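Local structure of kojibiose phosphorylase (Gut metagenome, 6W0P) at residues L653-N657 and N658-E662; I314-C317 and L318-I322. The protein belongs to glycoside hydrolase family 65, a group of carbohydrate-active enzymes that carry a helical catalytic domain between N-terminal and C-terminal beta-rich domains. All coordinates share one frame; numbering follows the deposited sequence.

Interaction 1: L653-N657 and N658-E662; sequences LDDYN and NNTCE
D655 folds its carboxylate back onto the chain that follows it, and T660 N donates to D655 OD1 at 3.0 Å. The N-H...O angle of 164° makes this bond nearly straight, although the donor arrives from above the carboxylate plane, 40° out of it. T660 CB lies 3.3 Å from the same D655 OD1, the two side chains running antiparallel alongside one another. In the backbone, a type I beta turn runs from D655 to N658 and is closed by N658 N donating to D655 O over 3.1 Å. With D655 CG anti to the backbone N (chi1 -166°), the carboxylate reaches past the turn to the start of the 3-10 segment 660-662.

Water extends the grip. One molecule donates to D655 OD2 at 2.7 Å, accepts from C661 N and gives a weak bond to N658 O; a second joins D655 OD2 to N658 OD1. A third accepts from N657 N and donates to T660 OG1, while a fourth accepts from both N657 ND2 and N659 ND2. N659 OD1 also sits close against N657 CB, at 3.2 Å.

Further out, K6 NZ donates to both D655 O and N658 OD1, K3 bonds N657 OD1, and D652 OD1 is a further hydrogen-bond partner of T660 OG1. D654, just ahead of the turn, forms salt bridges with R650 and R7. The whole bend belongs to the loop linking helix 638-645 to helix 666-680, and it leans on helix 26-32, where V28 meets D655 and I32 meets T660.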
loop_
_atom_site.group_PDB
_atom_site.type_symbol
_atom_site.label_atom_id
_atom_site.label_comp_id
_atom_site.label_asym_id
_atom_site.label_seq_id
_atom_site.Cartn_x
_atom_site.Cartn_y
_atom_site.Cartn_z
ATOM N N LEU A 653 12.771 -31.127 -4.691
ATOM C CA LEU A 653 14.033 -31.925 -4.749
ATOM C C LEU A 653 15.034 -31.273 -5.713
ATOM O O LEU A 653 16.240 -31.244 -5.394
ATOM C CB LEU A 653 13.725 -33.360 -5.161
ATOM C CG LEU A 653 12.970 -34.191 -4.132
ATOM C CD1 LEU A 653 12.581 -35.510 -4.727
ATOM C CD2 LEU A 653 13.792 -34.429 -2.877
ATOM N N ASP A 654 14.566 -30.804 -6.870
ATOM C CA ASP A 654 15.447 -30.218 -7.909
ATOM C C ASP A 654 15.244 -28.693 -7.967
ATOM O O ASP A 654 15.743 -28.095 -8.960
ATOM C CB ASP A 654 15.212 -30.905 -9.267
ATOM C CG ASP A 654 15.303 -32.427 -9.247
ATOM O OD1 ASP A 654 16.144 -32.973 -8.503
ATOM O OD2 ASP A 654 14.527 -33.067 -9.975
ATOM N N ASP A 655 14.511 -28.092 -7.021
ATOM C CA ASP A 655 14.490 -26.618 -6.765
ATOM C C ASP A 655 14.130 -25.830 -8.044
ATOM O O ASP A 655 14.881 -24.873 -8.394
ATOM C CB ASP A 655 15.856 -26.174 -6.202
ATOM C CG ASP A 655 15.938 -24.786 -5.561
ATOM O OD1 ASP A 655 14.869 -24.136 -5.324
ATOM O OD2 ASP A 655 17.089 -24.348 -5.274
ATOM N N TYR A 656 13.036 -26.176 -8.739
ATOM C CA TYR A 656 12.621 -25.511 -10.006
ATOM C C TYR A 656 12.291 -24.017 -9.793
ATOM O O TYR A 656 12.472 -23.239 -10.781
ATOM C CB TYR A 656 11.439 -26.241 -10.660
ATOM C CG TYR A 656 11.811 -27.473 -11.457
ATOM C CD1 TYR A 656 12.070 -28.689 -10.839
ATOM C CD2 TYR A 656 11.874 -27.435 -12.838
ATOM C CE1 TYR A 656 12.368 -29.827 -11.578
ATOM C CE2 TYR A 656 12.181 -28.557 -13.593
ATOM C CZ TYR A 656 12.425 -29.759 -12.959
ATOM O OH TYR A 656 12.758 -30.855 -13.693
ATOM N N ASN A 657 11.806 -23.618 -8.598
ATOM C CA ASN A 657 11.426 -22.221 -8.279
ATOM C C ASN A 657 12.644 -21.415 -7.774
ATOM O O ASN A 657 12.488 -20.190 -7.545
ATOM C CB ASN A 657 10.253 -22.179 -7.291
ATOM C CG ASN A 657 8.896 -22.446 -7.923
ATOM O OD1 ASN A 657 8.802 -22.884 -9.065
ATOM N ND2 ASN A 657 7.823 -22.154 -7.203
ATOM N N ASN A 658 13.781 -22.071 -7.515
ATOM C CA ASN A 658 15.038 -21.465 -7.010
ATOM C C ASN A 658 14.878 -20.878 -5.590
ATOM O O ASN A 658 15.782 -20.167 -5.169
ATOM C CB ASN A 658 15.604 -20.435 -7.995
ATOM C CG ASN A 658 16.159 -21.080 -9.251
ATOM O OD1 ASN A 658 16.974 -21.998 -9.187
ATOM N ND2 ASN A 658 15.696 -20.630 -10.400
ATOM N N ASN A 659 13.843 -21.222 -4.830
ATOM C CA ASN A 659 13.664 -20.697 -3.446
ATOM C C ASN A 659 13.337 -21.843 -2.465
ATOM O O ASN A 659 12.761 -21.577 -1.410
ATOM C CB ASN A 659 12.591 -19.601 -3.413
ATOM C CG ASN A 659 11.209 -20.152 -3.754
ATOM O OD1 ASN A 659 11.099 -21.255 -4.293
ATOM N ND2 ASN A 659 10.150 -19.413 -3.439
ATOM N N THR A 660 13.664 -23.085 -2.784
ATOM C CA THR A 660 13.489 -24.220 -1.850
ATOM C C THR A 660 14.426 -24.020 -0.658
ATOM O O THR A 660 14.184 -24.664 0.371
ATOM C CB THR A 660 13.665 -25.570 -2.554
ATOM O OG1 THR A 660 12.494 -25.759 -3.348
ATOM C CG2 THR A 660 13.836 -26.733 -1.599
ATOM N N CYS A 661 15.429 -23.141 -0.770
ATOM C CA CYS A 661 16.312 -22.725 0.368
ATOM C C CYS A 661 15.449 -22.226 1.526
ATOM O O CYS A 661 15.821 -22.501 2.661
ATOM C CB CYS A 661 17.354 -21.677 -0.030
ATOM S SG CYS A 661 16.707 -20.188 -0.838
ATOM N N GLU A 662 14.305 -21.590 1.228
ATOM C CA GLU A 662 13.382 -20.979 2.220
ATOM C C GLU A 662 12.515 -22.052 2.887
ATOM O O GLU A 662 11.966 -21.790 3.988
ATOM C CB GLU A 662 12.415 -19.985 1.568
ATOM C CG GLU A 662 13.044 -18.718 1.007
ATOM C CD GLU A 662 12.056 -17.833 0.251
ATOM O OE1 GLU A 662 10.840 -17.993 0.440
ATOM O OE2 GLU A 662 12.493 -17.003 -0.556
HETATM O O HOH W 1 16.913 -22.304 -3.483
HETATM O O HOH W 2 18.500 -22.695 -6.933
HETATM O O HOH W 3 11.741 -24.976 -6.007
HETATM O O HOH W 4 7.437 -20.176 -4.905
#

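Interaction 2: I314-C317 and L318-I322; sequences IRYC and LFQMI
Q320 lies one helical turn beyond Y316, and its side chain passes over the tyrosine ring. Its CB is 3.8 Å from Y316 O, the carbonyl that accepts the backbone N-H of Q320. The next atom, CG, makes a CH-pi contact, standing 4.1 Å from the centroid of the Y316 ring and 24° off the ring normal, displaced toward the rim. The chain then bends at its second torsion, which brings CD to 3.9 Å from Y316 OH. At the tip, NE2 reaches the same Y316 OH at 3.3 Å; an N-H...O angle of only 124° marks this hydrogen bond as weak. Amide and ring planes stand 64° apart, so the amide does not stack on the ring. Stronger polar partners lie elsewhere: Y316 OH bonds to I32 O, and Q320 OE1 accepts from Q323 NE2.

Regular i to i+4 alpha-helical bonds carry the backbone, such as L318 N to I314 O at 2.9 Å. The same carbonyl is approached by a side chain, L318 CG resting 3.2 Å from I314 O, and I314 CG1 adds a looser apolar touch.

Both segments belong to helix 308-324 and are buried. Helix 282-300 packs against R315, F319 and I322, helix 666-680 meets I314, C317 and M321, and strand 303-305 touches I314 and R315.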
loop_
_atom_site.group_PDB
_atom_site.type_symbol
_atom_site.label_atom_id
_atom_site.label_comp_id
_atom_site.label_asym_id
_atom_site.label_seq_id
_atom_site.Cartn_x
_atom_site.Cartn_y
_atom_site.Cartn_z
ATOM N N ILE A 314 7.300 -38.682 -5.916
ATOM C CA ILE A 314 5.942 -38.867 -5.333
ATOM C C ILE A 314 6.062 -39.385 -3.888
ATOM O O ILE A 314 5.250 -38.974 -3.036
ATOM C CB ILE A 314 5.031 -39.768 -6.184
ATOM C CG1 ILE A 314 3.593 -39.654 -5.695
ATOM C CG2 ILE A 314 5.489 -41.221 -6.214
ATOM C CD1 ILE A 314 3.102 -38.238 -5.584
ATOM N N ARG A 315 7.001 -40.281 -3.613
ATOM C CA ARG A 315 7.098 -40.870 -2.258
ATOM C C ARG A 315 7.655 -39.800 -1.315
ATOM O O ARG A 315 7.175 -39.690 -0.176
ATOM C CB ARG A 315 7.887 -42.179 -2.295
ATOM C CG ARG A 315 7.621 -43.006 -1.051
ATOM C CD ARG A 315 8.263 -44.363 -1.136
ATOM N NE ARG A 315 7.417 -45.306 -1.836
ATOM C CZ ARG A 315 7.760 -46.028 -2.895
ATOM N NH1 ARG A 315 8.959 -45.898 -3.459
ATOM N NH2 ARG A 315 6.870 -46.872 -3.394
ATOM N N TYR A 316 8.551 -38.951 -1.817
ATOM C CA TYR A 316 9.032 -37.800 -1.025
ATOM C C TYR A 316 7.822 -36.926 -0.667
ATOM O O TYR A 316 7.691 -36.528 0.524
ATOM C CB TYR A 316 10.143 -37.037 -1.762
ATOM C CG TYR A 316 10.590 -35.813 -1.014
ATOM C CD1 TYR A 316 11.411 -35.908 0.098
ATOM C CD2 TYR A 316 10.128 -34.563 -1.370
ATOM C CE1 TYR A 316 11.787 -34.784 0.813
ATOM C CE2 TYR A 316 10.515 -33.428 -0.685
ATOM C CZ TYR A 316 11.336 -33.537 0.421
ATOM O OH TYR A 316 11.669 -32.411 1.107
ATOM N N CYS A 317 6.996 -36.580 -1.668
ATOM C CA CYS A 317 5.787 -35.719 -1.498
ATOM C C CYS A 317 4.829 -36.342 -0.469
ATOM O O CYS A 317 4.409 -35.633 0.456
ATOM C CB CYS A 317 5.053 -35.493 -2.820
ATOM S SG CYS A 317 5.979 -34.467 -3.993
ATOM N N LEU A 318 4.514 -37.629 -0.585
ATOM C CA LEU A 318 3.650 -38.317 0.404
ATOM C C LEU A 318 4.302 -38.219 1.804
ATOM O O LEU A 318 3.576 -37.954 2.791
ATOM C CB LEU A 318 3.388 -39.767 -0.013
ATOM C CG LEU A 318 2.682 -39.929 -1.360
ATOM C CD1 LEU A 318 2.241 -41.364 -1.581
ATOM C CD2 LEU A 318 1.488 -38.992 -1.486
ATOM N N PHE A 319 5.616 -38.402 1.881
ATOM C CA PHE A 319 6.363 -38.353 3.162
ATOM C C PHE A 319 6.125 -37.006 3.844
ATOM O O PHE A 319 5.788 -36.996 5.047
ATOM C CB PHE A 319 7.841 -38.665 2.935
ATOM C CG PHE A 319 8.669 -38.538 4.187
ATOM C CD1 PHE A 319 8.740 -39.586 5.084
ATOM C CD2 PHE A 319 9.326 -37.361 4.476
ATOM C CE1 PHE A 319 9.477 -39.462 6.248
ATOM C CE2 PHE A 319 10.082 -37.247 5.630
ATOM C CZ PHE A 319 10.148 -38.289 6.517
ATOM N N GLN A 320 6.298 -35.902 3.113
ATOM C CA GLN A 320 6.124 -34.520 3.646
ATOM C C GLN A 320 4.655 -34.229 4.008
ATOM O O GLN A 320 4.411 -33.417 4.938
ATOM C CB GLN A 320 6.657 -33.490 2.645
ATOM C CG GLN A 320 8.174 -33.518 2.495
ATOM C CD GLN A 320 8.900 -33.244 3.797
ATOM O OE1 GLN A 320 8.321 -32.801 4.797
ATOM N NE2 GLN A 320 10.194 -33.514 3.795
ATOM N N MET A 321 3.701 -34.800 3.280
ATOM C CA MET A 321 2.259 -34.610 3.577
ATOM C C MET A 321 1.971 -35.262 4.931
ATOM O O MET A 321 1.251 -34.667 5.705
ATOM C CB MET A 321 1.328 -35.218 2.518
ATOM C CG MET A 321 1.342 -34.499 1.165
ATOM S SD MET A 321 0.708 -32.820 1.271
ATOM C CE MET A 321 -1.050 -33.171 1.262
ATOM N N ILE A 322 2.521 -36.439 5.178
ATOM C CA ILE A 322 2.296 -37.227 6.423
ATOM C C ILE A 322 3.000 -36.486 7.577
ATOM O O ILE A 322 2.465 -36.472 8.715
ATOM C CB ILE A 322 2.764 -38.700 6.237
ATOM C CG1 ILE A 322 1.940 -39.421 5.154
ATOM C CG2 ILE A 322 2.672 -39.427 7.559
ATOM C CD1 ILE A 322 2.532 -40.730 4.536
#

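In the fold
The two contacts, with centres about 16 Å apart, both belong to the catalytic region of this family 65 protein and meet where L653 CD2 packs 4.0 Å from Y316 CG. Interaction 2 is wholly buried, within a single helix; interaction 1 is a partly buried loop with an exposed asparagine, N658. Their chemistry follows this difference. The loop holds its shape through a carboxylate, bound waters and lysines, whereas the helix relies on repeating backbone bonds, with an aromatic ring and apolar side chains packed around them. Helix 26-32 borders both contacts, and helix 666-680, which follows the loop of interaction 1, packs on interaction 2.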